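Local structure of protein tudor (Drosophila melanogaster, 3NTK) at residues 136-141 with 153-159. The protein recognises methylated arginines of the Piwi protein Aubergine through its Tudor domains, the last extended one being described here, and is required for germ cell formation. Residues are numbered along the deposited sequence.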
ATOM      1  N   GLU A 136      13.477   4.145   3.061  1.00 39.65           N
ATOM      2  CA  GLU A 136      14.436   4.232   1.968  1.00 37.27           C
ATOM      3  C   GLU A 136      13.849   3.837   0.620  1.00 34.62           C
ATOM      4  O   GLU A 136      12.847   3.127   0.543  1.00 31.36           O
ATOM      5  CB  GLU A 136      15.658   3.363   2.260  1.00 40.25           C
ATOM      6  CG  GLU A 136      16.267   3.600   3.629  1.00 44.06           C
ATOM      7  CD  GLU A 136      17.749   3.302   3.659  1.00 47.27           C
ATOM      8  OE1 GLU A 136      18.157   2.266   3.098  1.00 48.65           O
ATOM      9  OE2 GLU A 136      18.507   4.100   4.249  1.00 51.06           O
ATOM     10  N   THR A 137      14.495   4.302  -0.440  1.00 32.02           N
ATOM     11  CA  THR A 137      14.057   4.012  -1.798  1.00 31.60           C
ATOM     12  C   THR A 137      14.613   2.691  -2.315  1.00 29.61           C
ATOM     13  O   THR A 137      15.783   2.373  -2.109  1.00 30.19           O
ATOM     14  CB  THR A 137      14.492   5.142  -2.762  1.00 32.77           C
ATOM     15  OG1 THR A 137      13.799   6.349  -2.421  1.00 36.08           O
ATOM     16  CG2 THR A 137      14.179   4.772  -4.205  1.00 32.81           C
ATOM     17  N   PHE A 138      13.752   1.923  -2.974  1.00 27.89           N
ATOM     18  CA  PHE A 138      14.117   0.647  -3.580  1.00 25.73           C
ATOM     19  C   PHE A 138      13.688   0.781  -5.030  1.00 24.58           C
ATOM     20  O   PHE A 138      13.056   1.767  -5.397  1.00 25.49           O
ATOM     21  CB  PHE A 138      13.333  -0.517  -2.957  1.00 25.62           C
ATOM     22  CG  PHE A 138      13.791  -0.900  -1.580  1.00 24.42           C
ATOM     23  CD1 PHE A 138      13.379  -0.182  -0.468  1.00 26.01           C
ATOM     24  CD2 PHE A 138      14.654  -1.976  -1.401  1.00 24.74           C
ATOM     25  CE1 PHE A 138      13.823  -0.527   0.809  1.00 26.90           C
ATOM     26  CE2 PHE A 138      15.104  -2.328  -0.130  1.00 26.02           C
ATOM     27  CZ  PHE A 138      14.689  -1.605   0.974  1.00 26.76           C
ATOM     28  N   GLN A 139      14.041  -0.190  -5.860  1.00 24.75           N
ATOM     29  CA  GLN A 139      13.597  -0.160  -7.248  1.00 24.39           C
ATOM     30  C   GLN A 139      12.955  -1.504  -7.540  1.00 25.80           C
ATOM     31  O   GLN A 139      13.318  -2.520  -6.944  1.00 24.64           O
ATOM     32  CB  GLN A 139      14.752   0.057  -8.227  1.00 24.09           C
ATOM     33  CG  GLN A 139      15.461   1.390  -8.092  1.00 24.67           C
ATOM     34  CD  GLN A 139      16.347   1.427  -6.876  1.00 27.25           C
ATOM     35  OE1 GLN A 139      17.181   0.536  -6.679  1.00 30.42           O
ATOM     36  NE2 GLN A 139      16.182   2.455  -6.051  1.00 28.35           N
ATOM     37  N   VAL A 140      11.981  -1.503  -8.438  1.00 27.19           N
ATOM     38  CA  VAL A 140      11.321  -2.740  -8.822  1.00 26.64           C
ATOM     39  C   VAL A 140      11.248  -2.822 -10.331  1.00 27.23           C
ATOM     40  O   VAL A 140      11.056  -1.810 -11.010  1.00 27.09           O
ATOM     41  CB  VAL A 140       9.873  -2.844  -8.267  1.00 28.09           C
ATOM     42  CG1 VAL A 140       9.899  -3.029  -6.759  1.00 28.38           C
ATOM     43  CG2 VAL A 140       9.069  -1.604  -8.651  1.00 28.90           C
ATOM     44  N   GLU A 141      11.441  -4.027 -10.854  1.00 26.54           N
ATOM     45  CA  GLU A 141      11.321  -4.263 -12.281  1.00 28.11           C
ATOM     46  C   GLU A 141       9.984  -4.987 -12.339  1.00 27.39           C
ATOM     47  O   GLU A 141       9.823  -6.027 -11.706  1.00 24.61           O
ATOM     48  CB  GLU A 141      12.430  -5.188 -12.793  1.00 29.69           C
ATOM     49  CG  GLU A 141      12.518  -5.250 -14.317  1.00 34.86           C
ATOM     50  CD  GLU A 141      13.273  -6.471 -14.828  1.00 37.57           C
ATOM     51  OE1 GLU A 141      14.201  -6.942 -14.136  1.00 39.81           O
ATOM     52  OE2 GLU A 141      12.944  -6.952 -15.935  1.00 39.64           O
ATOM     53  N   VAL A 153       7.275  -8.795  -9.399  1.00 21.52           N
ATOM     54  CA  VAL A 153       8.459  -7.965  -9.590  1.00 22.99           C
ATOM     55  C   VAL A 153       9.800  -8.560  -9.168  1.00 23.82           C
ATOM     56  O   VAL A 153       9.868  -9.602  -8.524  1.00 23.17           O
ATOM     57  CB  VAL A 153       8.306  -6.634  -8.802  1.00 24.93           C
ATOM     58  CG1 VAL A 153       6.959  -5.982  -9.107  1.00 23.23           C
ATOM     59  CG2 VAL A 153       8.437  -6.901  -7.295  1.00 23.05           C
ATOM     60  N   ARG A 154      10.865  -7.868  -9.559  1.00 25.99           N
ATOM     61  CA  ARG A 154      12.227  -8.214  -9.173  1.00 26.97           C
ATOM     62  C   ARG A 154      12.622  -6.986  -8.367  1.00 25.31           C
ATOM     63  O   ARG A 154      12.427  -5.852  -8.816  1.00 25.43           O
ATOM     64  CB  ARG A 154      13.140  -8.366 -10.386  1.00 28.43           C
ATOM     65  CG  ARG A 154      12.905  -9.635 -11.172  1.00 34.65           C
ATOM     66  CD  ARG A 154      13.805  -9.684 -12.391  1.00 39.81           C
ATOM     67  NE  ARG A 154      13.425 -10.764 -13.296  1.00 45.45           N
ATOM     68  CZ  ARG A 154      13.828 -10.855 -14.559  1.00 45.93           C
ATOM     69  NH1 ARG A 154      14.631  -9.931 -15.069  1.00 47.09           N
ATOM     70  NH2 ARG A 154      13.421 -11.864 -15.315  1.00 48.82           N
ATOM     71  N   LEU A 155      13.162  -7.209  -7.176  1.00 24.20           N
ATOM     72  CA  LEU A 155      13.524  -6.117  -6.283  1.00 24.27           C
ATOM     73  C   LEU A 155      15.002  -5.738  -6.326  1.00 24.06           C
ATOM     74  O   LEU A 155      15.882  -6.601  -6.405  1.00 24.01           O
ATOM     75  CB  LEU A 155      13.123  -6.488  -4.851  1.00 26.32           C
ATOM     76  CG  LEU A 155      13.298  -5.457  -3.732  1.00 26.86           C
ATOM     77  CD1 LEU A 155      12.379  -4.276  -3.970  1.00 27.29           C
ATOM     78  CD2 LEU A 155      12.995  -6.114  -2.389  1.00 29.22           C
ATOM     79  N   PHE A 156      15.258  -4.436  -6.269  1.00 24.67           N
ATOM     80  CA  PHE A 156      16.618  -3.911  -6.283  1.00 24.49           C
ATOM     81  C   PHE A 156      16.806  -2.882  -5.180  1.00 24.99           C
ATOM     82  O   PHE A 156      15.853  -2.242  -4.728  1.00 23.65           O
ATOM     83  CB  PHE A 156      16.939  -3.259  -7.631  1.00 26.11           C
ATOM     84  CG  PHE A 156      16.823  -4.193  -8.803  1.00 28.87           C
ATOM     85  CD1 PHE A 156      15.578  -4.624  -9.245  1.00 31.23           C
ATOM     86  CD2 PHE A 156      17.964  -4.658  -9.452  1.00 31.59           C
ATOM     87  CE1 PHE A 156      15.467  -5.510 -10.317  1.00 32.70           C
ATOM     88  CE2 PHE A 156      17.864  -5.544 -10.526  1.00 33.19           C
ATOM     89  CZ  PHE A 156      16.612  -5.971 -10.958  1.00 33.39           C
ATOM     90  N   TYR A 157      18.049  -2.726  -4.746  1.00 25.14           N
ATOM     91  CA  TYR A 157      18.380  -1.757  -3.713  1.00 26.79           C
ATOM     92  C   TYR A 157      19.658  -1.078  -4.193  1.00 29.22           C
ATOM     93  O   TYR A 157      20.665  -1.741  -4.435  1.00 28.17           O
ATOM     94  CB  TYR A 157      18.600  -2.459  -2.377  1.00 27.55           C
ATOM     95  CG  TYR A 157      18.886  -1.510  -1.242  1.00 31.31           C
ATOM     96  CD1 TYR A 157      17.986  -0.498  -0.905  1.00 33.06           C
ATOM     97  CD2 TYR A 157      20.062  -1.622  -0.505  1.00 34.60           C
ATOM     98  CE1 TYR A 157      18.255   0.382   0.142  1.00 36.84           C
ATOM     99  CE2 TYR A 157      20.339  -0.754   0.539  1.00 36.44           C
ATOM    100  CZ  TYR A 157      19.437   0.242   0.857  1.00 37.09           C
ATOM    101  OH  TYR A 157      19.726   1.091   1.892  1.00 39.40           O
ATOM    102  N   GLN A 158      19.605   0.242  -4.341  1.00 32.40           N
ATOM    103  CA  GLN A 158      20.742   0.998  -4.852  1.00 34.80           C
ATOM    104  C   GLN A 158      21.008   0.491  -6.270  1.00 35.13           C
ATOM    105  O   GLN A 158      22.147   0.413  -6.724  1.00 35.54           O
ATOM    106  CB  GLN A 158      21.969   0.803  -3.963  1.00 36.96           C
ATOM    107  CG  GLN A 158      21.833   1.454  -2.596  1.00 40.70           C
ATOM    108  CD  GLN A 158      23.111   1.383  -1.790  1.00 43.72           C
ATOM    109  OE1 GLN A 158      24.188   1.713  -2.288  1.00 46.63           O
ATOM    110  NE2 GLN A 158      23.002   0.963  -0.534  1.00 45.17           N
ATOM    111  N   SER A 159      19.923   0.138  -6.955  1.00 35.94           N
ATOM    112  CA  SER A 159      19.968  -0.359  -8.328  1.00 36.33           C
ATOM    113  C   SER A 159      20.690  -1.692  -8.519  1.00 35.96           C
ATOM    114  O   SER A 159      21.095  -2.028  -9.632  1.00 36.81           O
ATOM    115  CB  SER A 159      20.580   0.703  -9.248  1.00 38.59           C
ATOM    116  OG  SER A 159      19.747   1.851  -9.297  1.00 40.70           O
TER
HETATM  117  O   HOH W   1      17.770   2.248  -3.687  1.00 37.18           O
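Glu-136 accepts a very short hydrogen bond at OE1 from Tyr-157 OH (2.3 Å). At Thr-137 the carbonyl O takes a hydrogen bond from a water (2.5 Å) that in turn accepts from Gln-158 N and Gln-139 NE2, so a water bridges the two segments where they have no direct backbone hydrogen bond. The Phe-138 ring lies obliquely to that of Tyr-157 (centroids 5.0 Å apart, planes at 36°), and both rings also touch Phe-129 of helix 120-131. Regular antiparallel pairing, with the short strand axes at 154°, is established by Gln-139: its N reaches Phe-156 O (3.0 Å) and its O receives Phe-156 N (2.8 Å). Its side chain reaches past the end of strand 153-157, where OE1 accepts a hydrogen bond from Ser-159 N (2.8 Å), while NE2 also bonds Asn-5. Val-140 forms the non-hydrogen-bonded pair with Leu-155, CG1 lying 3.9 Å from Leu-155 CD1, on the apolar face. Glu-141 restores the hydrogen-bonded pattern, N to Arg-154 O (2.9 Å) and O from Arg-154 N (3.0 Å), and adds a salt bridge from OE1 to Arg-154 NH1 (3.2 Å). Backbone hydrogen bonds thus hold this OB-fold hairpin together, while apolar contacts among Phe-138, Val-140, Val-153 and Leu-155 tie it on one face and polar links from Gln-139 and Glu-141 on the other.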